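Local coordinates for protein orotidine 5'-phosphate decarboxylase (Streptomyces avermitilis, PDB 3V75) that probably catalyses the decarboxylation of orotidine 5'-phosphate to UMP, the final step of de novo UMP biosynthesis, at residues Val81-Ser86 with Val115-Arg120; Val43-His48 with Ala87-Phe92; Leu146-Tyr151 with Ala169-Leu174. All coordinates share one frame; numbering follows the deposited sequence.

All three contacts lie on one closed eight-stranded parallel barrel of the TIM type. Along the chain, contacts 1 and 2 interlock, their segments alternating, and contact 3 follows both. Contact 1 pairs strands 81-84 and 113-120; contact 2 joins the end of the adjacent strand 42-45 to helix 86-90, which directly follows strand 81-84; contact 3 pairs strand 145-148, the other neighbour of 113-120, with strand 170-176. The centres of contacts 1 and 2 lie about 9 Å apart, those of 1 and 3 about 10 Å, and those of 2 and 3 about 18 Å. Contact 1 thus sits between the others, carries the predicted proton donor K119, and touches both. All three also reach the second subunit.

Contact 1: Val81-Ser86 with Val115-Arg120; sequences VFKPQS and VMDAKR
Charge pairing centres on K83 and D117. K83 NZ donates to D117 OD2 at 2.7 Å, using the anti lone pair of that oxygen. The lysine starts extended, CG anti to its backbone N (chi1 -177°), and then bends at its last two torsions to bring NZ onto the carboxylate. K119 NZ grips D117 OD1 at 2.9 Å on the syn side, 25° out of the carboxylate plane. It also bridges to D122 of the second subunit, while T147 OG1 is hydrogen-bonded to OD1 as well. Q85 NE2 stands 3.4 Å from D117 CG and binds a water at 2.8 Å, whereas Q85 OE1 caps A87 N.

Backbone bonds tie the strands in parallel: V115 N to F82 O at 2.9 Å, D117 N to P84 O, and S86 N to D117 O.

Apolar contacts are few. V81 CG1 meets V115 CG2 at 3.6 Å, and S86 CB rests 3.9 Å from A118 CB.

D117 therefore carries two lysines on one carboxylate, with K119 the predicted proton donor. The buried network fixes that carboxylate from several directions, consistent with the alternating lysine-aspartate arrangement of the OMP decarboxylase active site.

Contact 2: Val43-His48 with Ala87-Phe92; sequences VGIDPH and AFFERF
H48 approaches the F88 ring from above one face: its CB lies 3.8 Å from the ring centroid, a CH-pi contact, and the edge of its imidazole is directed at the same ring in an edge-to-face pair with planes at 75°. The two side chains run side by side and point the same way. H48 takes chi1 46°, CG between the backbone N and the carbonyl carbon, which keeps the imidazole next to F88 CZ and CE2. At the edge of F88, in its plane, lies D46 OD1, 4.0 Å from F88 CE2. The F89 ring carries P47 CG over one face, 4.1 Å from the centroid, and has I45 O near its plane at the rim; P47 CG also touches F88 CB, so one ring carbon serves both phenylalanines.

The R91 guanidinium meets P47 O at its edge. R91 NH2 donates to that oxygen at 2.9 Å with an N-H...O angle of 153°, and the donor lies in the carbonyl plane. A weak bond from R91 NE to F88 O ties the same group back to the backbone of F88, and R91 NH1 forms salt bridges with D59 and with E132 of the second subunit. P47 is the centre of an inverse gamma turn, closed by a weak bond from H48 N to D46 O, 2.8 Å long. D46 OD2 is hydrogen-bonded to S270.

Chain order and geometry place this contact where two adjacent strands of a TIM barrel give way to what follows them: 42-45 runs into the D46-H48 turn, and 81-84 into helix 86-90. These are the C-terminal ends of the strands, the end at which TIM-barrel enzymes carry their active sites, and the D46 side chain lies about 9 Å from that of K119, the predicted proton donor.

Contact 3: Leu146-Tyr151 with Ala169-Leu174; sequences LTVSPY and AGLFVL
Parallel strand pairing joins L146-V148 to G170-L174, two neighbouring strands of the barrel, and a side-chain cluster extends it past the strand end at P150. The short strand axes come within 4.6 Å and run at 29° to each other. The hydrogen bonds alternate in the parallel pattern: L146 N to G170 O, F172 N to L146 O at 2.9 Å, V148 N to F172 O, and L174 N to V148 O at 3.0 Å with an N-H...O angle of 164°.

T147 and F172 share one face of the sheet, T147 CG2 standing 4.1 Å from F172 CB; both side chains also touch L240, on a strand beyond the nearest neighbours, as residues directed into the barrel can. T147 sets OG1 between its backbone N and carbonyl carbon (chi1 61°), and this hydroxyl, besides its bond to D117, is hydrogen-bonded to the backbone N of K119, the predicted proton donor. The strands belong to a beta-alpha-beta unit, the crossover passing through helix 158-167. L146, V148, L171 and V173 occupy the other face, where V148 CG2 meets V173 CG2 at 3.8 Å.

Beyond the bridged residues, P150 crosses L174 at about a right angle, its CD 3.9 Å from L174 CB, while P150 CG packs on V173 CG1 at 3.6 Å. If P150 became an alanine, the loss of ring carbons CG and CD would probably open a gap beside V173 CG1 and L174 CB. L174 CD1 reaches S149 OG at 3.5 Å, and Y151 of the second subunit packs against S149, P150 and L174.

Contact 1: Val81-Ser86 with Val115-Arg120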
loop_
_atom_site.group_PDB
_atom_site.type_symbol
_atom_site.label_atom_id
_atom_site.label_comp_id
_atom_site.label_asym_id
_atom_site.label_seq_id
_atom_site.Cartn_x
_atom_site.Cartn_y
_atom_site.Cartn_z
ATOM N N VAL A 81 17.682 8.035 -11.899
ATOM C CA VAL A 81 16.707 7.258 -11.140
ATOM C C VAL A 81 15.449 7.085 -11.976
ATOM O O VAL A 81 15.046 8.017 -12.702
ATOM C CB VAL A 81 16.304 8.012 -9.835
ATOM C CG1 VAL A 81 15.473 7.121 -8.893
ATOM C CG2 VAL A 81 17.530 8.560 -9.112
ATOM N N PHE A 82 14.808 5.922 -11.877
ATOM C CA PHE A 82 13.426 5.743 -12.349
ATOM C C PHE A 82 12.500 5.497 -11.192
ATOM O O PHE A 82 12.923 4.922 -10.171
ATOM C CB PHE A 82 13.288 4.489 -13.197
ATOM C CG PHE A 82 13.845 4.606 -14.583
ATOM C CD1 PHE A 82 13.271 5.493 -15.514
ATOM C CD2 PHE A 82 14.868 3.769 -15.003
ATOM C CE1 PHE A 82 13.750 5.550 -16.828
ATOM C CE2 PHE A 82 15.337 3.802 -16.320
ATOM C CZ PHE A 82 14.794 4.716 -17.231
ATOM N N LYS A 83 11.228 5.851 -11.349
ATOM C CA LYS A 83 10.227 5.556 -10.325
ATOM C C LYS A 83 9.018 4.906 -10.968
ATOM O O LYS A 83 8.085 5.588 -11.390
ATOM C CB LYS A 83 9.839 6.823 -9.562
ATOM C CG LYS A 83 8.841 6.558 -8.414
ATOM C CD LYS A 83 8.617 7.778 -7.540
ATOM C CE LYS A 83 7.711 8.829 -8.185
ATOM N NZ LYS A 83 6.303 8.379 -8.388
ATOM N N PRO A 84 9.017 3.573 -11.079
ATOM C CA PRO A 84 7.781 2.930 -11.538
ATOM C C PRO A 84 6.692 3.095 -10.500
ATOM O O PRO A 84 6.967 2.986 -9.302
ATOM C CB PRO A 84 8.154 1.445 -11.655
ATOM C CG PRO A 84 9.378 1.305 -10.786
ATOM C CD PRO A 84 10.094 2.615 -10.790
ATOM N N GLN A 85 5.462 3.329 -10.953
ATOM C CA GLN A 85 4.302 3.382 -10.062
ATOM C C GLN A 85 3.598 2.035 -10.142
ATOM O O GLN A 85 2.984 1.696 -11.139
ATOM C CB GLN A 85 3.357 4.540 -10.451
ATOM C CG GLN A 85 2.002 4.541 -9.761
ATOM C CD GLN A 85 2.121 4.313 -8.270
ATOM O OE1 GLN A 85 1.712 3.241 -7.763
ATOM N NE2 GLN A 85 2.680 5.285 -7.557
ATOM N N SER A 86 3.707 1.278 -9.046
ATOM C CA SER A 86 3.218 -0.094 -8.989
ATOM C C SER A 86 1.752 -0.217 -9.412
ATOM O O SER A 86 1.390 -1.200 -10.062
ATOM C CB SER A 86 3.383 -0.622 -7.556
ATOM O OG SER A 86 3.109 -2.005 -7.518
ATOM N N VAL A 115 13.389 3.490 -7.703
ATOM C CA VAL A 115 12.567 3.731 -6.543
ATOM C C VAL A 115 11.220 3.119 -6.836
ATOM O O VAL A 115 10.484 3.593 -7.719
ATOM C CB VAL A 115 12.402 5.248 -6.283
ATOM C CG1 VAL A 115 11.393 5.486 -5.150
ATOM C CG2 VAL A 115 13.755 5.848 -5.983
HETATM N N MSE A 116 10.869 2.063 -6.102
HETATM C CA MSE A 116 9.585 1.416 -6.309
HETATM C C MSE A 116 8.507 2.259 -5.619
HETATM O O MSE A 116 8.467 2.347 -4.371
HETATM C CB MSE A 116 9.607 0.006 -5.746
HETATM C CG MSE A 116 8.232 -0.644 -5.763
HETATM SE SE MSE A 116 7.597 -1.043 -7.580
HETATM C CE MSE A 116 8.981 -2.289 -8.060
ATOM N N ASP A 117 7.616 2.888 -6.388
ATOM C CA ASP A 117 6.549 3.657 -5.758
ATOM C C ASP A 117 5.324 2.771 -5.583
ATOM O O ASP A 117 4.476 2.607 -6.487
ATOM C CB ASP A 117 6.226 4.933 -6.552
ATOM C CG ASP A 117 5.448 5.915 -5.758
ATOM O OD1 ASP A 117 4.914 5.551 -4.664
ATOM O OD2 ASP A 117 5.336 7.098 -6.175
ATOM N N ALA A 118 5.266 2.159 -4.401
ATOM C CA ALA A 118 4.214 1.198 -4.067
ATOM C C ALA A 118 3.456 1.604 -2.790
ATOM O O ALA A 118 2.409 1.014 -2.454
ATOM C CB ALA A 118 4.825 -0.186 -3.915
ATOM N N LYS A 119 3.973 2.615 -2.087
ATOM C CA LYS A 119 3.298 3.173 -0.891
ATOM C C LYS A 119 2.745 2.080 0.024
ATOM O O LYS A 119 1.557 2.064 0.367
ATOM C CB LYS A 119 2.226 4.201 -1.274
ATOM C CG LYS A 119 2.834 5.440 -1.972
ATOM C CD LYS A 119 1.746 6.486 -2.194
ATOM C CE LYS A 119 2.293 7.736 -2.956
ATOM N NZ LYS A 119 2.699 7.380 -4.370
ATOM N N ARG A 120 3.631 1.160 0.408
ATOM C CA ARG A 120 3.200 0.046 1.280
ATOM C C ARG A 120 3.274 0.465 2.732
ATOM O O ARG A 120 4.100 1.293 3.132
ATOM C CB ARG A 120 4.096 -1.185 1.066
ATOM C CG ARG A 120 4.128 -1.676 -0.394
ATOM C CD ARG A 120 2.722 -2.001 -0.915
ATOM N NE ARG A 120 2.759 -2.910 -2.084
ATOM C CZ ARG A 120 2.205 -2.697 -3.289
ATOM N NH1 ARG A 120 1.570 -1.543 -3.554
ATOM N NH2 ARG A 120 2.298 -3.654 -4.209
HETATM O O HOH W 1 2.995 7.911 -8.613
#

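Contact 2: Val43-His48 with Ala87-Phe92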
loop_
_atom_site.group_PDB
_atom_site.type_symbol
_atom_site.label_atom_id
_atom_site.label_comp_id
_atom_site.label_asym_id
_atom_site.label_seq_id
_atom_site.Cartn_x
_atom_site.Cartn_y
_atom_site.Cartn_z
ATOM N N VAL A 43 12.819 9.844 -13.329
ATOM C CA VAL A 43 11.748 9.805 -14.327
ATOM C C VAL A 43 10.747 8.749 -13.922
ATOM O O VAL A 43 11.122 7.587 -13.672
ATOM C CB VAL A 43 12.303 9.524 -15.751
ATOM C CG1 VAL A 43 11.150 9.354 -16.753
ATOM C CG2 VAL A 43 13.233 10.651 -16.193
ATOM N N GLY A 44 9.476 9.113 -13.838
ATOM C CA GLY A 44 8.451 8.134 -13.501
ATOM C C GLY A 44 8.308 7.115 -14.616
ATOM O O GLY A 44 8.525 7.413 -15.808
ATOM N N ILE A 45 7.945 5.882 -14.264
ATOM C CA ILE A 45 7.506 4.941 -15.293
ATOM C C ILE A 45 6.030 4.726 -14.968
ATOM O O ILE A 45 5.669 3.959 -14.036
ATOM C CB ILE A 45 8.287 3.627 -15.274
ATOM C CG1 ILE A 45 9.790 3.895 -15.339
ATOM C CG2 ILE A 45 7.843 2.714 -16.432
ATOM C CD1 ILE A 45 10.676 2.613 -15.400
ATOM N N ASP A 46 5.171 5.439 -15.709
ATOM C CA ASP A 46 3.773 5.628 -15.345
ATOM C C ASP A 46 2.843 5.217 -16.482
ATOM O O ASP A 46 2.279 6.083 -17.170
ATOM C CB ASP A 46 3.521 7.115 -15.027
ATOM C CG ASP A 46 4.279 7.574 -13.824
ATOM O OD1 ASP A 46 4.311 6.852 -12.816
ATOM O OD2 ASP A 46 4.894 8.660 -13.871
ATOM N N PRO A 47 2.708 3.907 -16.735
ATOM C CA PRO A 47 1.933 3.453 -17.898
ATOM C C PRO A 47 0.434 3.454 -17.586
ATOM O O PRO A 47 -0.226 2.395 -17.643
ATOM C CB PRO A 47 2.440 2.017 -18.137
ATOM C CG PRO A 47 2.875 1.576 -16.723
ATOM C CD PRO A 47 3.485 2.827 -16.107
ATOM N N HIS A 48 -0.116 4.612 -17.243
ATOM C CA HIS A 48 -1.573 4.699 -17.104
ATOM C C HIS A 48 -2.249 4.744 -18.460
ATOM O O HIS A 48 -1.607 5.004 -19.495
ATOM C CB HIS A 48 -2.021 5.871 -16.216
ATOM C CG HIS A 48 -1.351 7.173 -16.507
ATOM N ND1 HIS A 48 -1.606 7.912 -17.651
ATOM C CD2 HIS A 48 -0.473 7.903 -15.771
ATOM C CE1 HIS A 48 -0.907 9.034 -17.606
ATOM N NE2 HIS A 48 -0.201 9.050 -16.482
ATOM N N ALA A 87 0.905 0.735 -9.031
ATOM C CA ALA A 87 -0.527 0.579 -9.297
ATOM C C ALA A 87 -0.847 0.367 -10.771
ATOM O O ALA A 87 -1.774 -0.347 -11.124
ATOM C CB ALA A 87 -1.326 1.784 -8.764
ATOM N N PHE A 88 -0.083 1.039 -11.640
ATOM C CA PHE A 88 -0.370 0.967 -13.074
ATOM C C PHE A 88 -0.024 -0.399 -13.667
ATOM O O PHE A 88 -0.514 -0.746 -14.731
ATOM C CB PHE A 88 0.344 2.095 -13.833
ATOM C CG PHE A 88 -0.070 3.472 -13.367
ATOM C CD1 PHE A 88 -1.411 3.792 -13.206
ATOM C CD2 PHE A 88 0.880 4.451 -13.108
ATOM C CE1 PHE A 88 -1.784 5.105 -12.762
ATOM C CE2 PHE A 88 0.504 5.709 -12.681
ATOM C CZ PHE A 88 -0.818 6.015 -12.506
ATOM N N PHE A 89 0.822 -1.158 -12.964
ATOM C CA PHE A 89 1.158 -2.530 -13.340
ATOM C C PHE A 89 0.154 -3.499 -12.662
ATOM O O PHE A 89 -0.326 -4.448 -13.279
ATOM C CB PHE A 89 2.605 -2.830 -12.903
ATOM C CG PHE A 89 3.628 -2.000 -13.609
ATOM C CD1 PHE A 89 4.310 -2.507 -14.725
ATOM C CD2 PHE A 89 3.887 -0.701 -13.187
ATOM C CE1 PHE A 89 5.255 -1.738 -15.409
ATOM C CE2 PHE A 89 4.844 0.087 -13.860
ATOM C CZ PHE A 89 5.532 -0.444 -14.984
ATOM N N GLU A 90 -0.156 -3.234 -11.382
ATOM C CA GLU A 90 -1.000 -4.144 -10.603
ATOM C C GLU A 90 -2.389 -4.260 -11.190
ATOM O O GLU A 90 -3.077 -5.267 -10.986
ATOM C CB GLU A 90 -1.140 -3.648 -9.161
ATOM C CG GLU A 90 0.122 -3.695 -8.369
ATOM C CD GLU A 90 -0.102 -3.249 -6.943
ATOM O OE1 GLU A 90 -1.171 -3.570 -6.365
ATOM O OE2 GLU A 90 0.776 -2.550 -6.390
ATOM N N ARG A 91 -2.834 -3.211 -11.894
ATOM C CA ARG A 91 -4.180 -3.234 -12.483
ATOM C C ARG A 91 -4.337 -4.360 -13.505
ATOM O O ARG A 91 -5.459 -4.761 -13.812
ATOM C CB ARG A 91 -4.558 -1.859 -13.087
ATOM C CG ARG A 91 -3.745 -1.504 -14.313
ATOM C CD ARG A 91 -3.851 0.000 -14.584
ATOM N NE ARG A 91 -3.053 0.426 -15.745
ATOM C CZ ARG A 91 -3.569 0.572 -16.968
ATOM N NH1 ARG A 91 -4.858 0.305 -17.189
ATOM N NH2 ARG A 91 -2.785 0.971 -17.975
ATOM N N PHE A 92 -3.211 -4.877 -14.008
ATOM C CA PHE A 92 -3.238 -6.042 -14.903
ATOM C C PHE A 92 -2.931 -7.369 -14.182
ATOM O O PHE A 92 -2.720 -8.386 -14.836
ATOM C CB PHE A 92 -2.307 -5.828 -16.116
ATOM C CG PHE A 92 -2.716 -4.663 -16.979
ATOM C CD1 PHE A 92 -3.970 -4.646 -17.603
ATOM C CD2 PHE A 92 -1.883 -3.555 -17.101
ATOM C CE1 PHE A 92 -4.361 -3.537 -18.388
ATOM C CE2 PHE A 92 -2.274 -2.440 -17.887
ATOM C CZ PHE A 92 -3.492 -2.449 -18.516
#

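Contact 3: Leu146-Tyr151 with Ala169-Leu174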
loop_
_atom_site.group_PDB
_atom_site.type_symbol
_atom_site.label_atom_id
_atom_site.label_comp_id
_atom_site.label_asym_id
_atom_site.label_seq_id
_atom_site.Cartn_x
_atom_site.Cartn_y
_atom_site.Cartn_z
ATOM N N LEU A 146 12.021 2.032 -1.619
ATOM C CA LEU A 146 10.594 1.743 -1.638
ATOM C C LEU A 146 9.878 2.900 -0.994
ATOM O O LEU A 146 10.298 3.368 0.072
ATOM C CB LEU A 146 10.334 0.469 -0.813
ATOM C CG LEU A 146 8.878 0.063 -0.624
ATOM C CD1 LEU A 146 8.159 -0.315 -1.944
ATOM C CD2 LEU A 146 8.796 -1.093 0.452
ATOM N N THR A 147 8.781 3.363 -1.593
ATOM C CA THR A 147 7.940 4.340 -0.902
ATOM C C THR A 147 7.029 3.590 0.082
ATOM O O THR A 147 6.447 2.527 -0.244
ATOM C CB THR A 147 7.071 5.213 -1.868
ATOM O OG1 THR A 147 6.196 4.356 -2.608
ATOM C CG2 THR A 147 7.973 6.023 -2.852
ATOM N N VAL A 148 6.882 4.178 1.273
ATOM C CA VAL A 148 6.065 3.583 2.349
ATOM C C VAL A 148 5.198 4.624 3.005
ATOM O O VAL A 148 5.551 5.818 3.070
ATOM C CB VAL A 148 6.935 2.866 3.431
ATOM C CG1 VAL A 148 7.684 1.684 2.806
ATOM C CG2 VAL A 148 7.947 3.842 4.073
ATOM N N SER A 149 4.050 4.181 3.494
ATOM C CA SER A 149 3.079 5.081 4.110
ATOM C C SER A 149 3.184 4.834 5.634
ATOM O O SER A 149 3.316 3.678 6.074
ATOM C CB SER A 149 1.708 4.732 3.514
ATOM O OG SER A 149 0.646 5.594 3.919
ATOM N N PRO A 150 3.245 5.890 6.445
ATOM C CA PRO A 150 3.420 5.679 7.894
ATOM C C PRO A 150 2.136 5.859 8.683
ATOM O O PRO A 150 2.256 6.237 9.865
ATOM C CB PRO A 150 4.424 6.745 8.256
ATOM C CG PRO A 150 3.982 7.936 7.352
ATOM C CD PRO A 150 3.550 7.281 6.046
ATOM N N TYR A 151 0.961 5.569 8.143
ATOM C CA TYR A 151 -0.281 5.735 8.888
ATOM C C TYR A 151 -0.274 4.909 10.204
ATOM O O TYR A 151 -0.893 5.285 11.205
ATOM C CB TYR A 151 -1.538 5.396 8.027
ATOM C CG TYR A 151 -2.843 5.677 8.708
ATOM C CD1 TYR A 151 -3.420 7.002 8.711
ATOM C CD2 TYR A 151 -3.540 4.698 9.413
ATOM C CE1 TYR A 151 -4.618 7.265 9.362
ATOM C CE2 TYR A 151 -4.727 4.960 10.089
ATOM C CZ TYR A 151 -5.325 6.288 10.036
ATOM O OH TYR A 151 -6.490 6.533 10.757
ATOM N N ALA A 169 19.680 -0.594 0.463
ATOM C CA ALA A 169 18.497 0.055 -0.108
ATOM C C ALA A 169 18.029 1.180 0.798
ATOM O O ALA A 169 18.576 1.393 1.898
ATOM C CB ALA A 169 17.373 -0.959 -0.314
ATOM N N GLY A 170 17.029 1.929 0.343
ATOM C CA GLY A 170 16.483 3.030 1.129
ATOM C C GLY A 170 14.961 2.991 1.169
ATOM O O GLY A 170 14.313 2.115 0.568
ATOM N N LEU A 171 14.392 3.948 1.890
ATOM C CA LEU A 171 12.943 4.135 1.921
ATOM C C LEU A 171 12.639 5.600 1.634
ATOM O O LEU A 171 13.479 6.471 1.908
ATOM C CB LEU A 171 12.343 3.810 3.301
ATOM C CG LEU A 171 12.564 2.376 3.821
ATOM C CD1 LEU A 171 11.975 2.264 5.265
ATOM C CD2 LEU A 171 11.958 1.320 2.924
ATOM N N PHE A 172 11.435 5.857 1.105
ATOM C CA PHE A 172 10.865 7.210 1.106
ATOM C C PHE A 172 9.551 7.140 1.833
ATOM O O PHE A 172 8.595 6.486 1.381
ATOM C CB PHE A 172 10.656 7.714 -0.316
ATOM C CG PHE A 172 11.961 8.075 -1.022
ATOM C CD1 PHE A 172 12.629 7.132 -1.811
ATOM C CD2 PHE A 172 12.536 9.351 -0.866
ATOM C CE1 PHE A 172 13.823 7.464 -2.444
ATOM C CE2 PHE A 172 13.718 9.670 -1.496
ATOM C CZ PHE A 172 14.361 8.735 -2.286
ATOM N N VAL A 173 9.504 7.800 2.984
ATOM C CA VAL A 173 8.308 7.813 3.817
ATOM C C VAL A 173 7.430 8.969 3.407
ATOM O O VAL A 173 7.917 10.093 3.319
ATOM C CB VAL A 173 8.703 7.947 5.326
ATOM C CG1 VAL A 173 7.445 7.976 6.207
ATOM C CG2 VAL A 173 9.639 6.767 5.717
ATOM N N LEU A 174 6.139 8.724 3.177
ATOM C CA LEU A 174 5.241 9.836 2.853
ATOM C C LEU A 174 5.263 10.855 3.979
ATOM O O LEU A 174 5.070 10.496 5.149
ATOM C CB LEU A 174 3.811 9.349 2.691
ATOM C CG LEU A 174 3.560 8.255 1.659
ATOM C CD1 LEU A 174 2.104 7.861 1.610
ATOM C CD2 LEU A 174 4.048 8.706 0.250
#